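Local coordinates for metallo-beta-lactamase superfamily protein (Thermus thermophilus, PDB 2ZWR) that binds zinc through a two-metal site of the metallo-beta-lactamase fold and is probably a hydrolase, at residues L168-T178 and T189-L200. Residues are numbered along the deposited sequence; the frame is centred on the assembly and turned at random.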
loop_
_atom_site.group_PDB
_atom_site.type_symbol
_atom_site.label_atom_id
_atom_site.label_comp_id
_atom_site.label_asym_id
_atom_site.label_seq_id
_atom_site.Cartn_x
_atom_site.Cartn_y
_atom_site.Cartn_z
ATOM N N LEU A 168 -4.816 -14.000 4.269
ATOM C CA LEU A 168 -3.720 -14.129 5.228
ATOM C C LEU A 168 -3.074 -15.508 5.136
ATOM O O LEU A 168 -1.853 -15.629 5.246
ATOM C CB LEU A 168 -4.198 -13.838 6.652
ATOM C CG LEU A 168 -4.554 -12.389 7.014
ATOM C CD1 LEU A 168 -5.365 -12.353 8.307
ATOM C CD2 LEU A 168 -3.321 -11.496 7.124
ATOM N N LYS A 169 -3.901 -16.535 4.927
ATOM C CA LYS A 169 -3.425 -17.897 4.693
ATOM C C LYS A 169 -2.511 -17.948 3.472
ATOM O O LYS A 169 -1.450 -18.562 3.514
ATOM C CB LYS A 169 -4.612 -18.856 4.526
ATOM C CG LYS A 169 -4.254 -20.325 4.719
ATOM N N ARG A 170 -2.925 -17.284 2.393
ATOM C CA ARG A 170 -2.104 -17.139 1.188
ATOM C C ARG A 170 -0.772 -16.435 1.467
ATOM O O ARG A 170 0.284 -16.894 1.025
ATOM C CB ARG A 170 -2.878 -16.360 0.129
ATOM C CG ARG A 170 -3.559 -17.214 -0.913
ATOM C CD ARG A 170 -2.894 -17.000 -2.268
ATOM N NE ARG A 170 -3.520 -15.888 -2.978
ATOM C CZ ARG A 170 -2.990 -15.248 -4.018
ATOM N NH1 ARG A 170 -1.799 -15.588 -4.504
ATOM N NH2 ARG A 170 -3.667 -14.256 -4.577
ATOM N N LEU A 171 -0.839 -15.320 2.196
ATOM C CA LEU A 171 0.345 -14.532 2.532
ATOM C C LEU A 171 1.337 -15.335 3.377
ATOM O O LEU A 171 2.528 -15.349 3.097
ATOM C CB LEU A 171 -0.041 -13.228 3.240
ATOM C CG LEU A 171 1.076 -12.199 3.503
ATOM C CD1 LEU A 171 1.733 -11.741 2.206
ATOM C CD2 LEU A 171 0.550 -10.989 4.316
ATOM N N LEU A 172 0.828 -16.022 4.389
ATOM C CA LEU A 172 1.666 -16.793 5.308
ATOM C C LEU A 172 2.250 -18.080 4.716
ATOM O O LEU A 172 2.975 -18.799 5.402
ATOM C CB LEU A 172 0.902 -17.089 6.608
ATOM C CG LEU A 172 0.995 -16.068 7.756
ATOM C CD1 LEU A 172 2.434 -15.930 8.279
ATOM C CD2 LEU A 172 0.430 -14.709 7.362
ATOM N N SER A 173 1.946 -18.358 3.449
ATOM C CA SER A 173 2.541 -19.486 2.735
ATOM C C SER A 173 3.817 -19.084 1.971
ATOM O O SER A 173 4.550 -19.945 1.463
ATOM C CB SER A 173 1.511 -20.137 1.802
ATOM O OG SER A 173 1.457 -19.479 0.544
ATOM N N LEU A 174 4.078 -17.778 1.883
ATOM C CA LEU A 174 5.351 -17.275 1.367
ATOM C C LEU A 174 6.478 -17.559 2.378
ATOM O O LEU A 174 6.204 -17.790 3.566
ATOM C CB LEU A 174 5.261 -15.768 1.058
ATOM C CG LEU A 174 4.174 -15.285 0.089
ATOM C CD1 LEU A 174 4.181 -13.762 -0.013
ATOM C CD2 LEU A 174 4.319 -15.926 -1.287
ATOM N N PRO A 175 7.745 -17.537 1.919
ATOM C CA PRO A 175 8.870 -17.848 2.805
ATOM C C PRO A 175 8.824 -17.101 4.145
ATOM O O PRO A 175 8.509 -15.915 4.169
ATOM C CB PRO A 175 10.085 -17.419 1.977
ATOM C CG PRO A 175 9.663 -17.670 0.591
ATOM C CD PRO A 175 8.210 -17.242 0.550
ATOM N N PRO A 176 9.105 -17.800 5.262
ATOM C CA PRO A 176 9.073 -17.179 6.600
ATOM C C PRO A 176 10.035 -15.998 6.774
ATOM O O PRO A 176 9.750 -15.097 7.564
ATOM C CB PRO A 176 9.458 -18.332 7.535
ATOM C CG PRO A 176 10.203 -19.301 6.655
ATOM C CD PRO A 176 9.443 -19.233 5.349
ATOM N N GLU A 177 11.146 -15.999 6.037
ATOM C CA GLU A 177 12.128 -14.898 6.089
ATOM C C GLU A 177 11.658 -13.618 5.402
ATOM O O GLU A 177 12.305 -12.584 5.527
ATOM C CB GLU A 177 13.482 -15.319 5.488
ATOM C CG GLU A 177 13.459 -15.630 3.995
ATOM C CD GLU A 177 13.200 -17.103 3.699
ATOM O OE1 GLU A 177 12.542 -17.782 4.512
ATOM O OE2 GLU A 177 13.644 -17.593 2.639
ATOM N N THR A 178 10.552 -13.700 4.667
ATOM C CA THR A 178 9.992 -12.546 3.958
ATOM C C THR A 178 9.750 -11.369 4.903
ATOM O O THR A 178 9.014 -11.492 5.884
ATOM C CB THR A 178 8.685 -12.931 3.228
ATOM O OG1 THR A 178 8.944 -14.031 2.347
ATOM C CG2 THR A 178 8.114 -11.761 2.435
ATOM N N THR A 189 8.396 -9.686 9.990
ATOM C CA THR A 189 8.660 -10.743 9.014
ATOM C C THR A 189 7.495 -11.709 9.062
ATOM O O THR A 189 6.726 -11.716 10.025
ATOM C CB THR A 189 9.978 -11.523 9.296
ATOM O OG1 THR A 189 9.843 -12.271 10.512
ATOM C CG2 THR A 189 11.197 -10.588 9.371
ATOM N N LEU A 190 7.351 -12.531 8.031
ATOM C CA LEU A 190 6.291 -13.522 8.046
ATOM C C LEU A 190 6.522 -14.554 9.153
ATOM O O LEU A 190 5.574 -15.000 9.787
ATOM C CB LEU A 190 6.125 -14.182 6.680
ATOM C CG LEU A 190 5.512 -13.322 5.569
ATOM C CD1 LEU A 190 5.406 -14.136 4.282
ATOM C CD2 LEU A 190 4.133 -12.769 5.955
ATOM N N GLY A 191 7.787 -14.899 9.396
ATOM C CA GLY A 191 8.157 -15.859 10.444
ATOM C C GLY A 191 7.866 -15.360 11.860
ATOM O O GLY A 191 7.375 -16.107 12.694
ATOM N N LEU A 192 8.169 -14.094 12.131
ATOM C CA LEU A 192 7.853 -13.509 13.429
ATOM C C LEU A 192 6.345 -13.531 13.701
ATOM O O LEU A 192 5.912 -13.898 14.791
ATOM C CB LEU A 192 8.405 -12.081 13.557
ATOM C CG LEU A 192 7.954 -11.240 14.779
ATOM C CD1 LEU A 192 8.311 -11.898 16.131
ATOM C CD2 LEU A 192 8.537 -9.833 14.719
ATOM N N GLU A 193 5.551 -13.134 12.716
ATOM C CA GLU A 193 4.096 -13.146 12.880
ATOM C C GLU A 193 3.541 -14.566 13.011
ATOM O O GLU A 193 2.597 -14.794 13.772
ATOM C CB GLU A 193 3.391 -12.363 11.757
ATOM C CG GLU A 193 3.733 -10.867 11.728
ATOM C CD GLU A 193 3.599 -10.192 13.092
ATOM O OE1 GLU A 193 4.587 -9.577 13.550
ATOM O OE2 GLU A 193 2.512 -10.293 13.720
ATOM N N ALA A 194 4.130 -15.520 12.296
ATOM C CA ALA A 194 3.764 -16.934 12.474
ATOM C C ALA A 194 3.905 -17.382 13.937
ATOM O O ALA A 194 3.130 -18.204 14.418
ATOM C CB ALA A 194 4.591 -17.841 11.548
ATOM N N ARG A 195 4.885 -16.814 14.639
ATOM C CA ARG A 195 5.157 -17.153 16.031
ATOM C C ARG A 195 4.373 -16.336 17.064
ATOM O O ARG A 195 4.129 -16.822 18.167
ATOM C CB ARG A 195 6.663 -17.050 16.321
ATOM C CG ARG A 195 7.518 -18.224 15.777
ATOM C CD ARG A 195 7.283 -19.552 16.528
ATOM N NE ARG A 195 8.405 -20.488 16.379
ATOM C CZ ARG A 195 8.354 -21.678 15.778
ATOM N NH1 ARG A 195 7.224 -22.121 15.248
ATOM N NH2 ARG A 195 9.448 -22.434 15.713
ATOM N N THR A 196 3.980 -15.109 16.723
ATOM C CA THR A 196 3.470 -14.168 17.727
ATOM C C THR A 196 2.094 -13.553 17.481
ATOM O O THR A 196 1.473 -13.054 18.425
ATOM C CB THR A 196 4.411 -12.973 17.903
ATOM O OG1 THR A 196 4.568 -12.316 16.637
ATOM C CG2 THR A 196 5.760 -13.409 18.446
ATOM N N ASN A 197 1.637 -13.531 16.233
ATOM C CA ASN A 197 0.376 -12.857 15.913
ATOM C C ASN A 197 -0.859 -13.583 16.474
ATOM O O ASN A 197 -1.117 -14.741 16.115
ATOM C CB ASN A 197 0.242 -12.650 14.404
ATOM C CG ASN A 197 -0.739 -11.539 14.045
ATOM O OD1 ASN A 197 -1.911 -11.582 14.407
ATOM N ND2 ASN A 197 -0.257 -10.549 13.314
ATOM N N PRO A 198 -1.641 -12.892 17.332
ATOM C CA PRO A 198 -2.829 -13.487 17.945
ATOM C C PRO A 198 -3.945 -13.851 16.956
ATOM O O PRO A 198 -4.829 -14.643 17.300
ATOM C CB PRO A 198 -3.300 -12.403 18.916
ATOM C CG PRO A 198 -2.762 -11.140 18.364
ATOM C CD PRO A 198 -1.448 -11.496 17.765
ATOM N N PHE A 199 -3.902 -13.283 15.745
ATOM C CA PHE A 199 -4.893 -13.582 14.702
ATOM C C PHE A 199 -4.444 -14.750 13.809
ATOM O O PHE A 199 -5.163 -15.152 12.889
ATOM C CB PHE A 199 -5.155 -12.353 13.820
ATOM C CG PHE A 199 -5.807 -11.197 14.534
ATOM C CD1 PHE A 199 -7.195 -11.033 14.501
ATOM C CD2 PHE A 199 -5.035 -10.249 15.202
ATOM C CE1 PHE A 199 -7.804 -9.947 15.139
ATOM C CE2 PHE A 199 -5.629 -9.166 15.848
ATOM C CZ PHE A 199 -7.018 -9.009 15.813
ATOM N N LEU A 200 -3.252 -15.276 14.069
ATOM C CA LEU A 200 -2.689 -16.352 13.260
ATOM C C LEU A 200 -2.514 -17.647 14.064
ATOM O O LEU A 200 -2.533 -17.635 15.303
ATOM C CB LEU A 200 -1.349 -15.911 12.667
ATOM C CG LEU A 200 -1.248 -15.270 11.278
ATOM C CD1 LEU A 200 -2.398 -14.316 10.920
ATOM C CD2 LEU A 200 0.098 -14.552 11.159
#
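Two amides in the first turn of helix 190-196 bond to the turn Pro175-Thr178: Leu190 N gives to Thr178 O (2.9 Å), and Gly191 N gives to Pro176 O (2.7 Å), a bent bond, with an N-H...O angle of 136°. Thr189 N-caps the helix, its OG1 accepting from Leu192 N. From the same turn of helix the side chain of Leu190 enters the loop 171-178: CD1 lies 3.6 Å from Thr178 CB and 3.6 Å from Leu174 CB, while CD2 comes to 4.0 Å from Leu171 CG, the two leucines crossing at about a right angle. With CG anti to the carbonyl carbon (chi1 -72°), the branch runs alongside Thr178. In this metallo-beta-lactamase fold the contact joins the C-terminal end of helix 161-171, and the loop leading to strand 179-182, to the helix that follows edge strand 188-189; Leu146 touches both Leu171 and Leu190. Thr178 OG1 bonds back to Pro175 O, which also accepts from Thr178 N on the same face and so braces the turn. Farther along, Leu172 and Leu200 meet tip to tip, CD2 to CD2 at 3.8 Å, and Leu172 CD1 rests 3.6 Å from Leu190 O.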